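Local coordinates for protein phospholipase C-beta (PLC-beta) (Sepia officinalis, PDB 3QR0) that belongs to the phospholipase C-beta family, joins PH, EF-hand, TIM-barrel and C2 domains in one chain, and holds a calcium ion, at residues Asp536-Met541 with Asn564-Thr569; Thr328-Tyr333 with Gly592-Ala597; Pro19-Lys24 with Ala130-Glu135; Leu13-Val18 with Lys48-Tyr53. All blocks are in the same frame, centred on the assembly; numbering follows the deposited sequence. Where two conformers were deposited one is given.

Contact 1 of 4, residues Asp536-Met541 with Asn564-Thr569; sequences DRHYEM and NKKQIT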
loop_
_atom_site.group_PDB
_atom_site.type_symbol
_atom_site.label_atom_id
_atom_site.label_comp_id
_atom_site.label_asym_id
_atom_site.label_seq_id
_atom_site.Cartn_x
_atom_site.Cartn_y
_atom_site.Cartn_z
ATOM N N ASP A 536 35.855 1.828 4.523
ATOM C CA ASP A 536 35.136 1.270 5.669
ATOM C C ASP A 536 34.257 2.320 6.366
ATOM O O ASP A 536 34.058 2.260 7.578
ATOM C CB ASP A 536 36.151 0.662 6.655
ATOM C CG ASP A 536 35.553 -0.423 7.549
ATOM O OD1 ASP A 536 34.453 -0.936 7.256
ATOM O OD2 ASP A 536 36.205 -0.767 8.554
ATOM N N ARG A 537 33.740 3.277 5.592
ATOM C CA ARG A 537 32.886 4.346 6.120
ATOM C C ARG A 537 31.421 4.010 5.864
ATOM O O ARG A 537 30.923 4.164 4.744
ATOM C CB ARG A 537 33.240 5.687 5.476
ATOM C CG ARG A 537 34.640 6.173 5.780
ATOM C CD ARG A 537 34.992 7.412 4.968
ATOM N NE ARG A 537 36.434 7.612 4.882
ATOM C CZ ARG A 537 37.035 8.499 4.086
ATOM N NH1 ARG A 537 36.326 9.294 3.288
ATOM N NH2 ARG A 537 38.359 8.591 4.084
ATOM N N HIS A 538 30.728 3.570 6.910
ATOM C CA HIS A 538 29.352 3.080 6.787
ATOM C C HIS A 538 28.344 4.210 6.542
ATOM O O HIS A 538 27.204 3.955 6.150
ATOM C CB HIS A 538 28.943 2.317 8.050
ATOM C CG HIS A 538 29.708 1.048 8.284
ATOM N ND1 HIS A 538 29.093 -0.129 8.653
ATOM C CD2 HIS A 538 31.032 0.773 8.224
ATOM C CE1 HIS A 538 30.004 -1.072 8.815
ATOM N NE2 HIS A 538 31.190 -0.550 8.560
ATOM N N TYR A 539 28.771 5.446 6.787
ATOM C CA TYR A 539 27.926 6.638 6.652
ATOM C C TYR A 539 28.113 7.312 5.288
ATOM O O TYR A 539 27.464 8.320 4.992
ATOM C CB TYR A 539 28.242 7.631 7.772
ATOM C CG TYR A 539 29.711 7.953 7.868
ATOM C CD1 TYR A 539 30.273 8.934 7.065
ATOM C CD2 TYR A 539 30.543 7.262 8.745
ATOM C CE1 TYR A 539 31.615 9.230 7.131
ATOM C CE2 TYR A 539 31.895 7.549 8.813
ATOM C CZ TYR A 539 32.420 8.542 8.001
ATOM O OH TYR A 539 33.753 8.854 8.046
ATOM N N GLU A 540 29.007 6.776 4.463
ATOM C CA GLU A 540 29.089 7.210 3.079
ATOM C C GLU A 540 28.144 6.353 2.254
ATOM O O GLU A 540 28.039 5.143 2.462
ATOM C CB GLU A 540 30.517 7.143 2.547
ATOM C CG GLU A 540 31.417 8.221 3.141
ATOM C CD GLU A 540 32.741 8.365 2.421
ATOM O OE1 GLU A 540 33.104 7.479 1.616
ATOM O OE2 GLU A 540 33.434 9.371 2.676
ATOM N N MET A 541 27.418 6.996 1.351
ATOM C CA MET A 541 26.466 6.295 0.496
ATOM C C MET A 541 26.539 6.878 -0.896
ATOM O O MET A 541 27.163 7.921 -1.116
ATOM C CB MET A 541 25.042 6.394 1.064
ATOM C CG MET A 541 24.463 7.806 1.185
ATOM S SD MET A 541 23.726 8.443 -0.344
ATOM C CE MET A 541 22.291 7.387 -0.511
ATOM N N ASN A 564 26.040 -3.421 0.041
ATOM C CA ASN A 564 24.766 -3.067 0.673
ATOM C C ASN A 564 24.508 -3.724 2.039
ATOM O O ASN A 564 23.459 -3.505 2.644
ATOM C CB ASN A 564 23.604 -3.371 -0.284
ATOM C CG ASN A 564 23.480 -2.342 -1.398
ATOM O OD1 ASN A 564 23.723 -1.152 -1.189
ATOM N ND2 ASN A 564 23.099 -2.794 -2.588
ATOM N N LYS A 565 25.449 -4.527 2.528
ATOM C CA LYS A 565 25.338 -5.075 3.873
ATOM C C LYS A 565 25.737 -4.051 4.934
ATOM O O LYS A 565 25.255 -4.112 6.061
ATOM C CB LYS A 565 26.164 -6.356 4.011
ATOM C CG LYS A 565 25.628 -7.473 3.139
ATOM C CD LYS A 565 26.451 -8.736 3.215
ATOM C CE LYS A 565 25.882 -9.808 2.277
ATOM N NZ LYS A 565 26.892 -10.845 1.974
ATOM N N LYS A 566 26.600 -3.112 4.558
ATOM C CA LYS A 566 27.102 -2.097 5.477
ATOM C C LYS A 566 26.736 -0.673 5.067
ATOM O O LYS A 566 26.537 0.179 5.931
ATOM C CB LYS A 566 28.617 -2.228 5.606
ATOM C CG LYS A 566 29.052 -3.525 6.254
ATOM C CD LYS A 566 30.572 -3.628 6.337
ATOM C CE LYS A 566 30.999 -4.719 7.305
ATOM N NZ LYS A 566 32.480 -4.767 7.467
ATOM N N GLN A 567 26.654 -0.420 3.762
ATOM C CA GLN A 567 26.385 0.917 3.239
ATOM C C GLN A 567 25.081 0.954 2.458
ATOM O O GLN A 567 24.529 -0.079 2.093
ATOM C CB GLN A 567 27.548 1.396 2.369
ATOM C CG GLN A 567 28.821 1.640 3.176
ATOM C CD GLN A 567 29.999 2.036 2.319
ATOM O OE1 GLN A 567 30.927 1.253 2.130
ATOM N NE2 GLN A 567 29.971 3.259 1.792
ATOM N N ILE A 568 24.601 2.165 2.210
ATOM C CA ILE A 568 23.316 2.369 1.555
ATOM C C ILE A 568 23.486 2.764 0.091
ATOM O O ILE A 568 24.343 3.587 -0.238
ATOM C CB ILE A 568 22.506 3.459 2.290
ATOM C CG1 ILE A 568 22.046 2.920 3.648
ATOM C CG2 ILE A 568 21.310 3.905 1.445
ATOM C CD1 ILE A 568 21.480 3.957 4.568
ATOM N N THR A 569 22.656 2.173 -0.771
ATOM C CA THR A 569 22.519 2.605 -2.155
ATOM C C THR A 569 21.117 3.152 -2.375
ATOM O O THR A 569 20.122 2.528 -1.987
ATOM C CB THR A 569 22.724 1.451 -3.160
ATOM O OG1 THR A 569 23.911 0.735 -2.838
ATOM C CG2 THR A 569 22.848 1.988 -4.596
HETATM O O HOH W 1 33.134 -2.444 8.909
HETATM O O HOH W 2 33.289 3.127 2.735
HETATM O O HOH W 3 25.957 4.231 3.771
HETATM O O HOH W 4 26.113 -0.158 8.609
HETATM O O HOH W 5 32.722 4.956 0.791
#
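The tight half of this contact centres on the extended side chain of Gln567, whose amide enters the type I turn Arg537-Glu540. Its NE2 donates to Glu540 O over 2.8 Å, nearly straight at 169°, from above the carbonyl plane. A water gives the same oxygen a second bond, donates to His538 O and accepts from Ile568 N, tying both backbones. Nearby, Met541 CB lies 3.2 Å from Ile568 O. The other half is more exposed, and its charged groups meet through water. Partly exposed Lys566, its chain extended, crosses the His538 imidazole obliquely; CB sits over one face, 4.0 Å from the ring centroid (CH-pi), and CD comes 3.6 Å from His538 CE1. Lys566 NZ and Asp536 OD1 stay 4.3 Å apart, beyond a salt bridge; one water joins them and also bonds His538 NE2 at the ring edge. Strand 540-545 lies between strands 522-523 and 569-572 in a parallel sheet of the TIM barrel, and the connection after helix 557-563 leads into strand 569-572.

Contact 2 of 4, residues Thr328-Tyr333 with Gly592-Ala597; sequences TLAAYY and GCQLVA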
loop_
_atom_site.group_PDB
_atom_site.type_symbol
_atom_site.label_atom_id
_atom_site.label_comp_id
_atom_site.label_asym_id
_atom_site.label_seq_id
_atom_site.Cartn_x
_atom_site.Cartn_y
_atom_site.Cartn_z
ATOM N N THR A 328 21.290 -2.335 11.807
ATOM C CA THR A 328 21.788 -1.205 11.032
ATOM C C THR A 328 20.819 -0.804 9.902
ATOM O O THR A 328 20.182 -1.668 9.305
ATOM C CB THR A 328 23.173 -1.521 10.430
ATOM O OG1 THR A 328 23.594 -0.439 9.594
ATOM C CG2 THR A 328 23.131 -2.810 9.594
ATOM N N LEU A 329 20.709 0.498 9.625
ATOM C CA LEU A 329 19.873 1.012 8.511
ATOM C C LEU A 329 20.087 0.277 7.188
ATOM O O LEU A 329 19.144 0.101 6.406
ATOM C CB LEU A 329 20.132 2.505 8.253
ATOM C CG LEU A 329 19.221 3.542 8.917
ATOM C CD1 LEU A 329 19.730 4.957 8.614
ATOM C CD2 LEU A 329 17.783 3.386 8.444
ATOM N N ALA A 330 21.331 -0.111 6.926
ATOM C CA ALA A 330 21.689 -0.827 5.700
ATOM C C ALA A 330 20.961 -2.175 5.550
ATOM O O ALA A 330 20.908 -2.724 4.457
ATOM C CB ALA A 330 23.215 -1.034 5.633
ATOM N N ALA A 331 20.390 -2.684 6.638
ATOM C CA ALA A 331 19.717 -3.983 6.647
ATOM C C ALA A 331 18.269 -3.974 6.138
ATOM O O ALA A 331 17.633 -5.020 6.094
ATOM C CB ALA A 331 19.764 -4.573 8.063
ATOM N N TYR A 332 17.756 -2.815 5.741
ATOM C CA TYR A 332 16.337 -2.673 5.429
ATOM C C TYR A 332 16.080 -2.210 4.008
ATOM O O TYR A 332 16.871 -1.469 3.432
ATOM C CB TYR A 332 15.691 -1.677 6.394
ATOM C CG TYR A 332 15.804 -2.111 7.825
ATOM C CD1 TYR A 332 14.793 -2.843 8.435
ATOM C CD2 TYR A 332 16.938 -1.815 8.564
ATOM C CE1 TYR A 332 14.908 -3.261 9.761
ATOM C CE2 TYR A 332 17.063 -2.228 9.880
ATOM C CZ TYR A 332 16.050 -2.951 10.470
ATOM O OH TYR A 332 16.196 -3.352 11.773
ATOM N N TYR A 333 14.951 -2.640 3.459
ATOM C CA TYR A 333 14.389 -1.992 2.288
ATOM C C TYR A 333 13.546 -0.840 2.825
ATOM O O TYR A 333 12.743 -1.037 3.736
ATOM C CB TYR A 333 13.521 -2.955 1.487
ATOM C CG TYR A 333 14.259 -4.137 0.910
ATOM C CD1 TYR A 333 15.404 -3.960 0.132
ATOM C CD2 TYR A 333 13.798 -5.432 1.118
ATOM C CE1 TYR A 333 16.080 -5.050 -0.409
ATOM C CE2 TYR A 333 14.466 -6.528 0.580
ATOM C CZ TYR A 333 15.602 -6.333 -0.184
ATOM O OH TYR A 333 16.265 -7.420 -0.711
ATOM N N GLY A 592 20.136 -5.952 -2.825
ATOM C CA GLY A 592 20.163 -5.425 -1.462
ATOM C C GLY A 592 20.119 -3.910 -1.353
ATOM O O GLY A 592 20.367 -3.380 -0.268
ATOM N N CYS A 593 19.804 -3.215 -2.456
ATOM C CA CYS A 593 19.677 -1.747 -2.449
ATOM C C CYS A 593 18.491 -1.348 -1.584
ATOM O O CYS A 593 17.433 -1.958 -1.667
ATOM C CB CYS A 593 19.486 -1.173 -3.863
ATOM S SG CYS A 593 20.831 -1.546 -5.004
ATOM N N GLN A 594 18.679 -0.317 -0.769
ATOM C CA GLN A 594 17.713 0.041 0.263
ATOM C C GLN A 594 16.732 1.121 -0.174
ATOM O O GLN A 594 15.542 1.048 0.149
ATOM C CB GLN A 594 18.429 0.506 1.530
ATOM C CG GLN A 594 19.413 -0.505 2.088
ATOM C CD GLN A 594 20.798 -0.376 1.477
ATOM O OE1 GLN A 594 20.992 0.322 0.479
ATOM N NE2 GLN A 594 21.765 -1.038 2.080
ATOM N N LEU A 595 17.232 2.120 -0.896
ATOM C CA LEU A 595 16.433 3.282 -1.266
ATOM C C LEU A 595 16.144 3.251 -2.767
ATOM O O LEU A 595 16.762 3.970 -3.547
ATOM C CB LEU A 595 17.153 4.575 -0.865
ATOM C CG LEU A 595 17.433 4.787 0.629
ATOM C CD1 LEU A 595 18.375 5.981 0.847
ATOM C CD2 LEU A 595 16.144 4.984 1.401
ATOM N N VAL A 596 15.199 2.400 -3.158
ATOM C CA VAL A 596 14.859 2.210 -4.557
ATOM C C VAL A 596 13.719 3.174 -4.924
ATOM O O VAL A 596 12.538 2.843 -4.795
ATOM C CB VAL A 596 14.508 0.737 -4.824
ATOM C CG1 VAL A 596 14.208 0.506 -6.297
ATOM C CG2 VAL A 596 15.659 -0.143 -4.383
ATOM N N ALA A 597 14.103 4.367 -5.375
ATOM C CA ALA A 597 13.176 5.491 -5.568
ATOM C C ALA A 597 12.264 5.358 -6.792
ATOM O O ALA A 597 12.714 5.066 -7.905
ATOM C CB ALA A 597 13.943 6.804 -5.637
#
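Two backbone carbonyls, Tyr332 O and Cys593 O, are buried here without a hydrogen-bonding partner in the model, and carbon atoms press on both. The aliphatic part of Gln594 covers the first: its CG lies 3.0 Å from Tyr332 O and its CB 3.2 Å from the same oxygen. The second meets the edge of the Tyr333 ring, with CD1 3.4 Å from Cys593 O and close to the ring plane. A bend at chi2 (87°) turns the Gln594 amide back toward the 3-10 segment 329-331, where NE2 donates to Ala330 O over 3.0 Å. That bond is straight (173°), lies in both the amide and carbonyl planes and uses a lone pair. Strand 595-596 is the last of the parallel strands of the Y half of the TIM barrel, next to 569-572, whereas strand 332-334 belongs to the X half and pairs with strand 622-624; the backbone hydrogen bond between Gln594 and Ile334 is consistent with barrel closure at this seam. The same amide also serves strand 569-572, OE1 accepting from Thr569 N and NE2 donating to Gln567 O, so three bonds fix its rotation. Gly592, with positive phi, is the C-prime residue of a Schellman motif ending helix 586-589, and Tyr333 OH is hydrogen-bonded to Trp589 O of that helix.

Contact 3 of 4, residues Pro19-Lys24 with Ala130-Glu135; sequences PEQLIK and AKKWSE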
loop_
_atom_site.group_PDB
_atom_site.type_symbol
_atom_site.label_atom_id
_atom_site.label_comp_id
_atom_site.label_asym_id
_atom_site.label_seq_id
_atom_site.Cartn_x
_atom_site.Cartn_y
_atom_site.Cartn_z
ATOM N N PRO A 19 -16.004 6.079 19.472
ATOM C CA PRO A 19 -16.662 6.623 20.662
ATOM C C PRO A 19 -18.142 6.900 20.434
ATOM O O PRO A 19 -18.531 7.278 19.328
ATOM C CB PRO A 19 -15.923 7.947 20.903
ATOM C CG PRO A 19 -14.626 7.799 20.217
ATOM C CD PRO A 19 -14.872 6.917 19.044
ATOM N N GLU A 20 -18.952 6.726 21.478
ATOM C CA GLU A 20 -20.381 7.034 21.395
ATOM C C GLU A 20 -20.642 8.455 20.871
ATOM O O GLU A 20 -21.626 8.684 20.171
ATOM C CB GLU A 20 -21.065 6.834 22.756
ATOM C CG GLU A 20 -21.519 5.403 23.015
ATOM C CD GLU A 20 -22.747 5.023 22.197
ATOM O OE1 GLU A 20 -23.812 5.656 22.389
ATOM O OE2 GLU A 20 -22.648 4.093 21.369
ATOM N N GLN A 21 -19.752 9.390 21.207
ATOM C CA GLN A 21 -19.841 10.775 20.737
ATOM C C GLN A 21 -19.886 10.872 19.210
ATOM O O GLN A 21 -20.673 11.643 18.669
ATOM C CB GLN A 21 -18.659 11.594 21.264
ATOM C CG GLN A 21 -18.697 13.080 20.898
ATOM C CD GLN A 21 -17.441 13.825 21.323
ATOM O OE1 GLN A 21 -16.735 13.402 22.238
ATOM N NE2 GLN A 21 -17.155 14.943 20.655
ATOM N N LEU A 22 -19.042 10.096 18.526
ATOM C CA LEU A 22 -18.996 10.118 17.060
ATOM C C LEU A 22 -20.143 9.331 16.432
ATOM O O LEU A 22 -20.566 9.641 15.317
ATOM C CB LEU A 22 -17.661 9.587 16.517
ATOM C CG LEU A 22 -16.338 10.211 16.990
ATOM C CD1 LEU A 22 -15.362 10.306 15.826
ATOM C CD2 LEU A 22 -16.520 11.574 17.654
ATOM N N ILE A 23 -20.629 8.315 17.141
ATOM C CA ILE A 23 -21.781 7.528 16.699
ATOM C C ILE A 23 -23.056 8.372 16.742
ATOM O O ILE A 23 -23.855 8.356 15.802
ATOM C CB ILE A 23 -21.948 6.252 17.565
ATOM C CG1 ILE A 23 -20.794 5.284 17.290
ATOM C CG2 ILE A 23 -23.284 5.564 17.286
ATOM C CD1 ILE A 23 -20.816 4.045 18.150
ATOM N N LYS A 24 -23.237 9.101 17.841
ATOM C CA LYS A 24 -24.317 10.071 17.970
ATOM C C LYS A 24 -24.117 11.211 16.968
ATOM O O LYS A 24 -25.041 11.593 16.252
ATOM C CB LYS A 24 -24.354 10.624 19.397
ATOM C CG LYS A 24 -25.194 11.875 19.579
ATOM C CD LYS A 24 -25.102 12.399 21.003
ATOM C CE LYS A 24 -23.844 13.223 21.246
ATOM N NZ LYS A 24 -23.861 14.516 20.521
ATOM N N ALA A 130 -13.062 19.463 17.026
ATOM C CA ALA A 130 -12.259 19.385 15.803
ATOM C C ALA A 130 -11.075 18.431 15.976
ATOM O O ALA A 130 -10.786 17.625 15.089
ATOM C CB ALA A 130 -11.767 20.773 15.386
ATOM N N LYS A 131 -10.400 18.534 17.116
ATOM C CA LYS A 131 -9.248 17.683 17.410
ATOM C C LYS A 131 -9.666 16.222 17.559
ATOM O O LYS A 131 -9.073 15.341 16.937
ATOM C CB LYS A 131 -8.529 18.166 18.677
ATOM C CG LYS A 131 -7.247 17.405 18.995
ATOM C CD LYS A 131 -6.489 18.056 20.145
ATOM C CE LYS A 131 -5.270 17.236 20.544
ATOM N NZ LYS A 131 -4.576 17.829 21.722
ATOM N N LYS A 132 -10.693 15.968 18.367
ATOM C CA LYS A 132 -11.165 14.599 18.592
ATOM C C LYS A 132 -11.563 13.902 17.290
ATOM O O LYS A 132 -11.178 12.755 17.063
ATOM C CB LYS A 132 -12.339 14.566 19.573
ATOM C CG LYS A 132 -12.813 13.151 19.902
ATOM C CD LYS A 132 -13.253 13.007 21.351
ATOM C CE LYS A 132 -13.315 11.538 21.783
ATOM N NZ LYS A 132 -12.031 10.803 21.577
ATOM N N TRP A 133 -12.330 14.588 16.443
ATOM C CA TRP A 133 -12.738 14.007 15.154
ATOM C C TRP A 133 -11.537 13.738 14.251
ATOM O O TRP A 133 -11.471 12.706 13.597
ATOM C CB TRP A 133 -13.758 14.891 14.429
ATOM C CG TRP A 133 -15.141 14.681 14.919
ATOM C CD1 TRP A 133 -15.692 15.192 16.052
ATOM C CD2 TRP A 133 -16.161 13.894 14.297
ATOM N NE1 TRP A 133 -16.989 14.776 16.178
ATOM C CE2 TRP A 133 -17.304 13.976 15.113
ATOM C CE3 TRP A 133 -16.221 13.132 13.127
ATOM C CZ2 TRP A 133 -18.496 13.319 14.801
ATOM C CZ3 TRP A 133 -17.412 12.479 12.816
ATOM C CH2 TRP A 133 -18.529 12.580 13.650
ATOM N N SER A 134 -10.590 14.671 14.228
ATOM C CA SER A 134 -9.393 14.526 13.405
ATOM C C SER A 134 -8.566 13.307 13.810
ATOM O O SER A 134 -8.115 12.549 12.953
ATOM C CB SER A 134 -8.530 15.787 13.485
ATOM O OG SER A 134 -7.547 15.777 12.461
ATOM N N GLU A 135 -8.376 13.117 15.114
ATOM C CA GLU A 135 -7.607 11.977 15.611
ATOM C C GLU A 135 -8.332 10.654 15.390
ATOM O O GLU A 135 -7.718 9.667 14.999
ATOM C CB GLU A 135 -7.275 12.149 17.091
ATOM C CG GLU A 135 -6.302 13.284 17.337
ATOM C CD GLU A 135 -6.041 13.534 18.805
ATOM O OE1 GLU A 135 -7.010 13.532 19.599
ATOM O OE2 GLU A 135 -4.861 13.752 19.161
#
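Helix 20-24 and the 130-135 segment of helix 127-141 cross almost at right angles, 94° between their directions, with segment axes 11.4 Å apart at closest approach. Pro19 occupies the N-cap of the short helix, and the nearest CA atoms, those of Leu22 and Trp133, are 7.6 Å apart, so side chains bridge the gap. Leu22 and Trp133 do this tip to tip, each with CG beside its backbone N. Leu22 CD2 sits over one face of the indole, 3.8 Å from the centroid of the five-membered ring of Trp133 and 23° off its normal, a CH-pi contact. The other methyl, CD1, reaches the ring junction, 4.0 Å from Trp133 CD2. On the more exposed side Gln21 and Lys132 also meet tip to tip, Gln21 extended and Lys132 bent at chi2 and chi4; Gln21 OE1 comes 3.6 Å from Lys132 CD. No hydrogen bond joins the segments, but Gln21 NE2 and Trp133 NE1 both bond Asp26 OD2, which should fix the indole's rotation. Phe28 meets the same indole edge-to-face. A strongly bent seven-stranded antiparallel sheet with a C-terminal helix, here 127-141, capping one open end is the PH fold; helix 20-24 lies across that helix.

Contact 4 of 4, residues Leu13-Val18 with Lys48-Tyr53; sequences LKWPKV and KGYFLY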
loop_
_atom_site.group_PDB
_atom_site.type_symbol
_atom_site.label_atom_id
_atom_site.label_comp_id
_atom_site.label_asym_id
_atom_site.label_seq_id
_atom_site.Cartn_x
_atom_site.Cartn_y
_atom_site.Cartn_z
ATOM N N LEU A 13 -2.252 -4.710 16.761
ATOM C CA LEU A 13 -3.318 -4.195 15.891
ATOM C C LEU A 13 -4.708 -4.395 16.494
ATOM O O LEU A 13 -5.020 -5.472 17.006
ATOM C CB LEU A 13 -3.273 -4.881 14.522
ATOM C CG LEU A 13 -2.052 -4.621 13.642
ATOM C CD1 LEU A 13 -2.154 -5.457 12.375
ATOM C CD2 LEU A 13 -1.912 -3.137 13.302
ATOM N N LYS A 14 -5.541 -3.359 16.407
ATOM C CA LYS A 14 -6.901 -3.398 16.938
ATOM C C LYS A 14 -7.905 -2.912 15.897
ATOM O O LYS A 14 -7.585 -2.062 15.073
ATOM C CB LYS A 14 -6.984 -2.528 18.197
ATOM C CG LYS A 14 -6.151 -3.068 19.362
ATOM C CD LYS A 14 -5.739 -1.980 20.342
ATOM C CE LYS A 14 -4.700 -2.504 21.325
ATOM N NZ LYS A 14 -4.260 -1.456 22.292
ATOM N N TRP A 15 -9.118 -3.457 15.937
ATOM C CA TRP A 15 -10.199 -2.982 15.072
ATOM C C TRP A 15 -10.617 -1.579 15.520
ATOM O O TRP A 15 -10.395 -1.219 16.676
ATOM C CB TRP A 15 -11.396 -3.930 15.144
ATOM C CG TRP A 15 -11.116 -5.274 14.562
ATOM C CD1 TRP A 15 -10.756 -6.407 15.239
ATOM C CD2 TRP A 15 -11.166 -5.627 13.179
ATOM N NE1 TRP A 15 -10.588 -7.447 14.355
ATOM C CE2 TRP A 15 -10.835 -6.996 13.085
ATOM C CE3 TRP A 15 -11.471 -4.921 12.007
ATOM C CZ2 TRP A 15 -10.790 -7.672 11.862
ATOM C CZ3 TRP A 15 -11.430 -5.594 10.793
ATOM C CH2 TRP A 15 -11.088 -6.956 10.732
ATOM N N PRO A 16 -11.200 -0.775 14.612
ATOM C CA PRO A 16 -11.690 0.549 15.003
ATOM C C PRO A 16 -12.635 0.496 16.204
ATOM O O PRO A 16 -13.482 -0.394 16.288
ATOM C CB PRO A 16 -12.441 1.025 13.762
ATOM C CG PRO A 16 -11.794 0.329 12.650
ATOM C CD PRO A 16 -11.412 -1.018 13.174
ATOM N N LYS A 17 -12.453 1.437 17.124
ATOM C CA LYS A 17 -13.305 1.575 18.296
ATOM C C LYS A 17 -13.868 2.988 18.271
ATOM O O LYS A 17 -13.140 3.944 18.514
ATOM C CB LYS A 17 -12.492 1.332 19.569
ATOM C CG LYS A 17 -13.312 1.394 20.841
ATOM C CD LYS A 17 -12.587 0.744 22.004
ATOM C CE LYS A 17 -13.429 0.796 23.262
ATOM N NZ LYS A 17 -12.920 -0.127 24.314
ATOM N N VAL A 18 -15.152 3.115 17.940
ATOM C CA VAL A 18 -15.746 4.424 17.675
ATOM C C VAL A 18 -16.457 4.936 18.919
ATOM O O VAL A 18 -17.400 4.308 19.379
ATOM C CB VAL A 18 -16.750 4.366 16.503
ATOM C CG1 VAL A 18 -17.292 5.758 16.181
ATOM C CG2 VAL A 18 -16.096 3.763 15.273
ATOM N N LYS A 48 -18.774 0.784 13.275
ATOM C CA LYS A 48 -17.566 0.031 12.897
ATOM C C LYS A 48 -16.443 0.897 12.328
ATOM O O LYS A 48 -15.394 0.371 11.969
ATOM C CB LYS A 48 -17.914 -1.065 11.880
ATOM C CG LYS A 48 -18.905 -2.102 12.397
ATOM C CD LYS A 48 -18.347 -2.867 13.583
ATOM C CE LYS A 48 -19.076 -4.189 13.796
ATOM N NZ LYS A 48 -18.388 -5.044 14.797
ATOM N N GLY A 49 -16.656 2.210 12.242
ATOM C CA GLY A 49 -15.646 3.125 11.714
ATOM C C GLY A 49 -15.355 2.953 10.227
ATOM O O GLY A 49 -14.198 2.998 9.810
ATOM N N TYR A 50 -16.402 2.762 9.425
ATOM C CA TYR A 50 -16.250 2.574 7.975
ATOM C C TYR A 50 -16.688 3.768 7.139
ATOM O O TYR A 50 -16.187 3.953 6.028
ATOM C CB TYR A 50 -17.032 1.348 7.503
ATOM C CG TYR A 50 -16.536 0.035 8.065
ATOM C CD1 TYR A 50 -15.169 -0.202 8.247
ATOM C CD2 TYR A 50 -17.423 -0.981 8.389
ATOM C CE1 TYR A 50 -14.710 -1.403 8.751
ATOM C CE2 TYR A 50 -16.966 -2.196 8.890
ATOM C CZ TYR A 50 -15.607 -2.396 9.066
ATOM O OH TYR A 50 -15.129 -3.587 9.562
ATOM N N PHE A 51 -17.630 4.554 7.660
ATOM C CA PHE A 51 -18.208 5.678 6.931
ATOM C C PHE A 51 -18.349 6.903 7.808
ATOM O O PHE A 51 -18.663 6.785 8.992
ATOM C CB PHE A 51 -19.612 5.324 6.425
ATOM C CG PHE A 51 -19.651 4.152 5.493
ATOM C CD1 PHE A 51 -19.316 4.303 4.158
ATOM C CD2 PHE A 51 -20.049 2.900 5.946
ATOM C CE1 PHE A 51 -19.353 3.216 3.284
ATOM C CE2 PHE A 51 -20.087 1.807 5.083
ATOM C CZ PHE A 51 -19.743 1.967 3.751
ATOM N N LEU A 52 -18.102 8.068 7.216
ATOM C CA LEU A 52 -18.640 9.328 7.705
ATOM C C LEU A 52 -19.925 9.558 6.930
ATOM O O LEU A 52 -19.957 9.340 5.718
ATOM C CB LEU A 52 -17.688 10.487 7.411
ATOM C CG LEU A 52 -16.387 10.558 8.202
ATOM C CD1 LEU A 52 -15.523 11.698 7.680
ATOM C CD2 LEU A 52 -16.701 10.753 9.660
ATOM N N TYR A 53 -20.984 9.988 7.606
ATOM C CA TYR A 53 -22.235 10.263 6.903
ATOM C C TYR A 53 -22.998 11.423 7.522
ATOM O O TYR A 53 -22.808 11.758 8.696
ATOM C CB TYR A 53 -23.109 9.002 6.805
ATOM C CG TYR A 53 -23.691 8.486 8.108
ATOM C CD1 TYR A 53 -25.006 8.766 8.463
ATOM C CD2 TYR A 53 -22.934 7.695 8.970
ATOM C CE1 TYR A 53 -25.554 8.278 9.651
ATOM C CE2 TYR A 53 -23.470 7.204 10.162
ATOM C CZ TYR A 53 -24.782 7.499 10.492
ATOM O OH TYR A 53 -25.320 7.025 11.669
#
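Pro16 and Val18 both direct their side chains at the loop around Lys48-Gly49, while Lys17 between them points away. The pyrrolidine ring of Pro16 lies against a peptide oxygen: CB is 3.5 Å from Lys48 O and CG 3.7 Å from it. That carbonyl also stands over one face of the Tyr50 ring, toward its rim, and so is packed by both rings. Val18, with CG1 anti to its backbone N, sends its other branch to the loop, CG2 coming 3.5 Å from Gly49 N. Gly49 has positive phi (67°); a CB there would crowd Pro16 CB and Val18 CG2, so its bare CA lets both residues settle on the peptide backbone. Farther out, Trp15 meets Tyr50 only loosely and obliquely, its CZ3 4.4 Å from Tyr50 OH. No hydrogen bond joins the two segments; the loop is held instead by Asp46, whose carboxylate accepts from the backbone N of Lys48, Tyr50 and Phe51. Pro16 and Val18 also touch Tyr140 of helix 127-141, Trp15 and Tyr50 reach helix 144-147, and the loop connects strand 39-45 to strand 51-54, which runs between 39-45 and 63-66 in the PH-domain sheet.

In the fold
Contacts 1 and 2 belong to the TIM barrel and are buried; contacts 3 and 4 belong to the PH-domain region and are only partly so. Each pair touches, with centres 10 Å apart in the barrel and 11 Å in the PH region, whereas the centres of contacts 1 and 3 are about 46 Å apart. Glutamine amides bound to backbone carbonyls carry both barrel contacts, and Gln594 of contact 2 joins them through probable hydrogen bonds to Gln567 O and Thr569 N of contact 1. Contacts 3 and 4 have no direct hydrogen bond between their segments and rely on apolar groups over an indole or a bare peptide. Helix 127-141 carries one side of contact 3 and is touched by contact 4.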